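Local coordinates for thioredoxin-like protein (Parabacteroides distasonis, PDB 4FO5), which is of unknown function but has a thioredoxin-like fold of the AhpC/TSA family, without the usual CXXC cysteine pair, at residues F27-A41 and Y109-E123. Sequence-based numbering, arbitrary orientation.
Sequences FHNQLGRYTLLNFWA and YDLRKGFKNFLINDE
Strand 34-40 and strand 117-120 run antiparallel, axes 4.6 Å apart at 167°, pairing Thr-35 with Ile-120 and Leu-37 with Phe-118 through two backbone bonds each; Phe-39 N to Lys-116 O adds a fifth. This is the central antiparallel step of the thioredoxin-fold sheet, where strand 34-40 also pairs in parallel with strand 66-72. On the face carrying Leu-37, Ile-120 CD1 sits over the centre of the Phe-27 ring, 3.6 Å from its centroid. With CG anti to the backbone N (chi1 176°), Leu-37 brings CD2 to 3.5 Å from Tyr-109 CE1. Phe-39 CE2 and CZ lie over one face of the Tyr-109 ring, the planes 42° apart, while Leu-111 CD1 meets Phe-39 CD1 at 3.6 Å. On the other face Asn-38 and Asn-117 share a water, and Asn-117 OD1 accepts from Val-131 N. In the loop before strand 34-40, Asn-29 OD1 accepts from Leu-31 N, an Asx turn, and from Arg-33 N; ND2 donates to Phe-27 O and Arg-33 O. An alanine here would probably leave these four backbone groups without their mates and the loop less firmly shaped. The asparagine's own backbone N donates across to Asp-122 O, 3.0 Å from Asn-29 N.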
# COMPACT_ATOMS: atom_id res chain seq x y z
N PHE A 27 6.97 9.20 0.63
CA PHE A 27 5.99 9.08 1.72
C PHE A 27 6.03 10.40 2.48
O PHE A 27 4.98 10.96 2.80
CB PHE A 27 6.26 7.87 2.65
CG PHE A 27 6.20 6.50 2.00
CD1 PHE A 27 5.10 6.13 1.22
CD2 PHE A 27 7.21 5.57 2.21
CE1 PHE A 27 5.04 4.86 0.64
CE2 PHE A 27 7.16 4.32 1.61
CZ PHE A 27 6.06 3.96 0.84
N HIS A 28 7.24 10.94 2.67
CA HIS A 28 7.43 12.21 3.36
C HIS A 28 6.87 13.35 2.51
O HIS A 28 7.01 13.36 1.29
CB HIS A 28 8.90 12.43 3.77
CG HIS A 28 9.84 12.80 2.66
ND1 HIS A 28 10.76 11.89 2.16
CD2 HIS A 28 10.03 14.00 2.04
CE1 HIS A 28 11.46 12.56 1.25
NE2 HIS A 28 11.04 13.82 1.13
N ASN A 29 6.20 14.29 3.18
CA ASN A 29 5.59 15.46 2.54
C ASN A 29 5.37 16.53 3.59
O ASN A 29 5.45 16.25 4.79
CB ASN A 29 4.26 15.06 1.85
CG ASN A 29 3.18 14.55 2.78
OD1 ASN A 29 2.37 15.31 3.31
ND2 ASN A 29 3.14 13.25 2.98
N GLN A 30 5.14 17.78 3.15
CA GLN A 30 4.91 18.93 4.02
C GLN A 30 3.42 19.33 4.03
O GLN A 30 3.10 20.49 4.31
CB GLN A 30 5.80 20.12 3.57
CG GLN A 30 7.26 20.03 4.03
CD GLN A 30 7.39 19.61 5.48
OE1 GLN A 30 7.95 18.54 5.80
NE2 GLN A 30 6.87 20.43 6.40
N LEU A 31 2.53 18.36 3.78
CA LEU A 31 1.09 18.62 3.70
C LEU A 31 0.26 17.81 4.70
O LEU A 31 -0.97 17.86 4.65
CB LEU A 31 0.61 18.30 2.28
CG LEU A 31 1.08 19.26 1.18
CD1 LEU A 31 1.27 18.53 -0.13
CD2 LEU A 31 0.11 20.43 1.03
N GLY A 32 0.92 17.06 5.59
CA GLY A 32 0.23 16.24 6.57
C GLY A 32 -0.50 15.05 5.98
O GLY A 32 -1.30 14.40 6.67
N ARG A 33 -0.22 14.73 4.70
CA ARG A 33 -0.83 13.62 3.97
C ARG A 33 -0.26 12.26 4.44
O ARG A 33 0.96 12.10 4.60
CB ARG A 33 -0.63 13.80 2.45
CG ARG A 33 -1.50 12.89 1.58
CD ARG A 33 -0.95 12.72 0.18
NE ARG A 33 0.25 11.89 0.16
CZ ARG A 33 1.48 12.34 -0.09
NH1 ARG A 33 1.68 13.63 -0.37
NH2 ARG A 33 2.52 11.52 -0.07
N TYR A 34 -1.15 11.29 4.66
CA TYR A 34 -0.78 9.93 5.05
C TYR A 34 -0.79 9.04 3.81
O TYR A 34 -1.38 9.41 2.80
CB TYR A 34 -1.74 9.38 6.14
CG TYR A 34 -1.53 9.92 7.54
CD1 TYR A 34 -0.73 11.04 7.78
CD2 TYR A 34 -2.15 9.32 8.64
CE1 TYR A 34 -0.57 11.56 9.06
CE2 TYR A 34 -2.01 9.85 9.92
CZ TYR A 34 -1.21 10.96 10.13
OH TYR A 34 -1.06 11.46 11.41
N THR A 35 -0.04 7.93 3.84
CA THR A 35 -0.01 6.97 2.74
C THR A 35 -0.45 5.59 3.25
O THR A 35 0.06 5.09 4.27
CB THR A 35 1.38 6.88 2.05
OG1 THR A 35 1.83 8.17 1.71
CG2 THR A 35 1.35 6.06 0.76
N LEU A 36 -1.37 4.99 2.52
CA LEU A 36 -1.78 3.62 2.73
C LEU A 36 -1.01 2.80 1.70
O LEU A 36 -1.32 2.84 0.49
CB LEU A 36 -3.31 3.41 2.63
CG LEU A 36 -3.76 1.94 2.80
CD1 LEU A 36 -3.44 1.42 4.20
CD2 LEU A 36 -5.20 1.79 2.50
N LEU A 37 0.04 2.11 2.17
CA LEU A 37 0.86 1.23 1.35
C LEU A 37 0.28 -0.17 1.43
O LEU A 37 0.22 -0.71 2.52
CB LEU A 37 2.32 1.25 1.84
CG LEU A 37 3.27 0.30 1.13
CD1 LEU A 37 3.45 0.70 -0.34
CD2 LEU A 37 4.61 0.32 1.81
N ASN A 38 -0.17 -0.73 0.31
CA ASN A 38 -0.76 -2.05 0.33
C ASN A 38 -0.13 -2.99 -0.71
O ASN A 38 0.08 -2.59 -1.84
CB ASN A 38 -2.27 -1.95 0.12
CG ASN A 38 -2.94 -3.27 0.25
OD1 ASN A 38 -2.92 -3.88 1.31
ND2 ASN A 38 -3.58 -3.72 -0.82
N PHE A 39 0.20 -4.21 -0.29
CA PHE A 39 0.77 -5.24 -1.16
C PHE A 39 -0.26 -6.29 -1.39
O PHE A 39 -0.91 -6.74 -0.44
CB PHE A 39 2.05 -5.85 -0.55
CG PHE A 39 3.16 -4.84 -0.43
CD1 PHE A 39 3.98 -4.55 -1.51
CD2 PHE A 39 3.35 -4.12 0.75
CE1 PHE A 39 5.01 -3.61 -1.40
CE2 PHE A 39 4.39 -3.20 0.87
CZ PHE A 39 5.20 -2.94 -0.21
N TRP A 40 -0.40 -6.71 -2.64
CA TRP A 40 -1.35 -7.74 -3.04
C TRP A 40 -0.89 -8.40 -4.33
O TRP A 40 0.07 -7.94 -4.95
CB TRP A 40 -2.77 -7.12 -3.22
CG TRP A 40 -2.86 -6.21 -4.41
CD1 TRP A 40 -2.32 -4.96 -4.52
CD2 TRP A 40 -3.43 -6.51 -5.69
NE1 TRP A 40 -2.56 -4.45 -5.77
CE2 TRP A 40 -3.22 -5.39 -6.52
CE3 TRP A 40 -4.09 -7.63 -6.22
CZ2 TRP A 40 -3.66 -5.34 -7.85
CZ3 TRP A 40 -4.51 -7.59 -7.54
CH2 TRP A 40 -4.31 -6.45 -8.34
N ALA A 41 -1.58 -9.45 -4.74
CA ALA A 41 -1.35 -10.16 -6.01
C ALA A 41 -2.63 -10.88 -6.38
O ALA A 41 -3.33 -11.36 -5.49
CB ALA A 41 -0.19 -11.13 -5.90
N TYR A 109 10.01 -5.64 2.50
CA TYR A 109 8.78 -5.56 3.29
C TYR A 109 8.39 -6.89 3.94
O TYR A 109 7.30 -6.99 4.50
CB TYR A 109 7.62 -5.00 2.44
CG TYR A 109 7.65 -3.50 2.45
CD1 TYR A 109 6.99 -2.78 3.45
CD2 TYR A 109 8.44 -2.78 1.55
CE1 TYR A 109 7.09 -1.40 3.53
CE2 TYR A 109 8.54 -1.39 1.61
CZ TYR A 109 7.84 -0.71 2.59
OH TYR A 109 7.90 0.66 2.65
N ASP A 110 9.31 -7.89 3.90
CA ASP A 110 9.16 -9.23 4.48
C ASP A 110 7.83 -9.86 4.01
O ASP A 110 7.07 -10.43 4.81
CB ASP A 110 9.23 -9.13 6.02
CG ASP A 110 9.56 -10.41 6.77
OD1 ASP A 110 9.96 -11.41 6.11
OD2 ASP A 110 9.45 -10.41 8.01
N LEU A 111 7.57 -9.76 2.69
CA LEU A 111 6.31 -10.24 2.09
C LEU A 111 6.22 -11.75 2.01
O LEU A 111 5.16 -12.26 1.66
CB LEU A 111 6.04 -9.61 0.71
CG LEU A 111 5.88 -8.09 0.64
CD1 LEU A 111 5.56 -7.67 -0.78
CD2 LEU A 111 4.79 -7.58 1.60
N ARG A 112 7.30 -12.47 2.40
CA ARG A 112 7.30 -13.94 2.47
C ARG A 112 6.40 -14.39 3.63
O ARG A 112 5.89 -15.52 3.64
CB ARG A 112 8.74 -14.50 2.63
CG ARG A 112 9.41 -14.18 3.97
CD ARG A 112 10.61 -15.06 4.24
NE ARG A 112 10.70 -15.44 5.65
CZ ARG A 112 11.28 -14.70 6.60
NH1 ARG A 112 11.82 -13.53 6.30
NH2 ARG A 112 11.32 -15.13 7.85
N LYS A 113 6.19 -13.48 4.61
CA LYS A 113 5.35 -13.68 5.79
C LYS A 113 3.88 -13.38 5.45
O LYS A 113 2.99 -13.62 6.28
CB LYS A 113 5.85 -12.81 6.96
CG LYS A 113 7.06 -13.41 7.67
CD LYS A 113 7.32 -12.73 9.01
CE LYS A 113 8.59 -13.23 9.66
NZ LYS A 113 9.04 -12.31 10.75
N GLY A 114 3.64 -12.91 4.23
CA GLY A 114 2.31 -12.62 3.72
C GLY A 114 2.11 -11.18 3.27
O GLY A 114 2.85 -10.28 3.69
N PHE A 115 1.11 -10.97 2.41
CA PHE A 115 0.74 -9.65 1.91
C PHE A 115 0.17 -8.84 3.06
O PHE A 115 -0.61 -9.35 3.86
CB PHE A 115 -0.23 -9.77 0.75
CG PHE A 115 0.47 -10.30 -0.48
CD1 PHE A 115 1.57 -9.64 -1.01
CD2 PHE A 115 0.05 -11.48 -1.07
CE1 PHE A 115 2.22 -10.14 -2.14
CE2 PHE A 115 0.70 -11.97 -2.21
CZ PHE A 115 1.78 -11.30 -2.73
N LYS A 116 0.62 -7.61 3.16
CA LYS A 116 0.36 -6.72 4.27
C LYS A 116 0.11 -5.30 3.76
O LYS A 116 0.40 -5.01 2.60
CB LYS A 116 1.65 -6.78 5.14
CG LYS A 116 1.58 -6.26 6.57
CD LYS A 116 2.74 -6.81 7.40
CE LYS A 116 2.85 -6.20 8.78
NZ LYS A 116 4.15 -6.51 9.43
N ASN A 117 -0.43 -4.44 4.62
CA ASN A 117 -0.61 -3.02 4.35
C ASN A 117 -0.01 -2.23 5.53
O ASN A 117 0.18 -2.77 6.63
CB ASN A 117 -2.07 -2.63 4.07
CG ASN A 117 -3.01 -2.53 5.24
OD1 ASN A 117 -2.70 -2.00 6.33
ND2 ASN A 117 -4.25 -2.91 5.00
N PHE A 118 0.33 -0.98 5.27
CA PHE A 118 0.94 -0.10 6.25
C PHE A 118 0.39 1.30 6.09
O PHE A 118 0.31 1.81 4.98
CB PHE A 118 2.48 -0.06 6.06
CG PHE A 118 3.17 -1.40 6.05
CD1 PHE A 118 3.31 -2.12 4.87
CD2 PHE A 118 3.64 -1.96 7.22
CE1 PHE A 118 3.89 -3.38 4.86
CE2 PHE A 118 4.27 -3.21 7.21
CZ PHE A 118 4.41 -3.90 6.03
N LEU A 119 -0.01 1.90 7.20
CA LEU A 119 -0.40 3.29 7.23
C LEU A 119 0.86 4.08 7.62
O LEU A 119 1.41 3.88 8.71
CB LEU A 119 -1.58 3.53 8.19
CG LEU A 119 -2.14 4.97 8.23
CD1 LEU A 119 -2.66 5.41 6.85
CD2 LEU A 119 -3.25 5.07 9.25
N ILE A 120 1.36 4.89 6.69
CA ILE A 120 2.58 5.68 6.83
C ILE A 120 2.20 7.16 6.96
O ILE A 120 1.45 7.68 6.12
CB ILE A 120 3.52 5.39 5.60
CG1 ILE A 120 3.81 3.85 5.45
CG2 ILE A 120 4.80 6.21 5.70
CD1 ILE A 120 4.44 3.38 4.09
N ASN A 121 2.77 7.86 7.98
CA ASN A 121 2.47 9.28 8.19
C ASN A 121 3.32 10.16 7.24
O ASN A 121 4.06 9.62 6.43
CB ASN A 121 2.64 9.68 9.68
CG ASN A 121 4.05 9.73 10.23
OD1 ASN A 121 5.06 9.61 9.53
ND2 ASN A 121 4.16 9.90 11.53
N ASP A 122 3.18 11.50 7.33
CA ASP A 122 3.85 12.48 6.46
C ASP A 122 5.38 12.54 6.69
O ASP A 122 6.08 13.22 5.94
CB ASP A 122 3.23 13.88 6.68
CG ASP A 122 3.33 14.43 8.10
OD1 ASP A 122 3.53 13.63 9.04
OD2 ASP A 122 3.06 15.63 8.28
N GLU A 123 5.89 11.84 7.71
CA GLU A 123 7.30 11.76 8.02
C GLU A 123 7.89 10.39 7.62
O GLU A 123 9.04 10.11 7.94
CB GLU A 123 7.53 12.05 9.50
CG GLU A 123 7.33 13.50 9.85
CD GLU A 123 7.43 13.82 11.33
OE1 GLU A 123 7.94 12.97 12.09
OE2 GLU A 123 7.00 14.93 11.72
O HOH W 1 3.02 9.34 3.73
O HOH W 2 3.66 17.31 6.53
O HOH W 3 7.97 15.57 6.55
O HOH W 4 1.45 10.60 12.99
O HOH W 5 -4.26 -5.46 3.04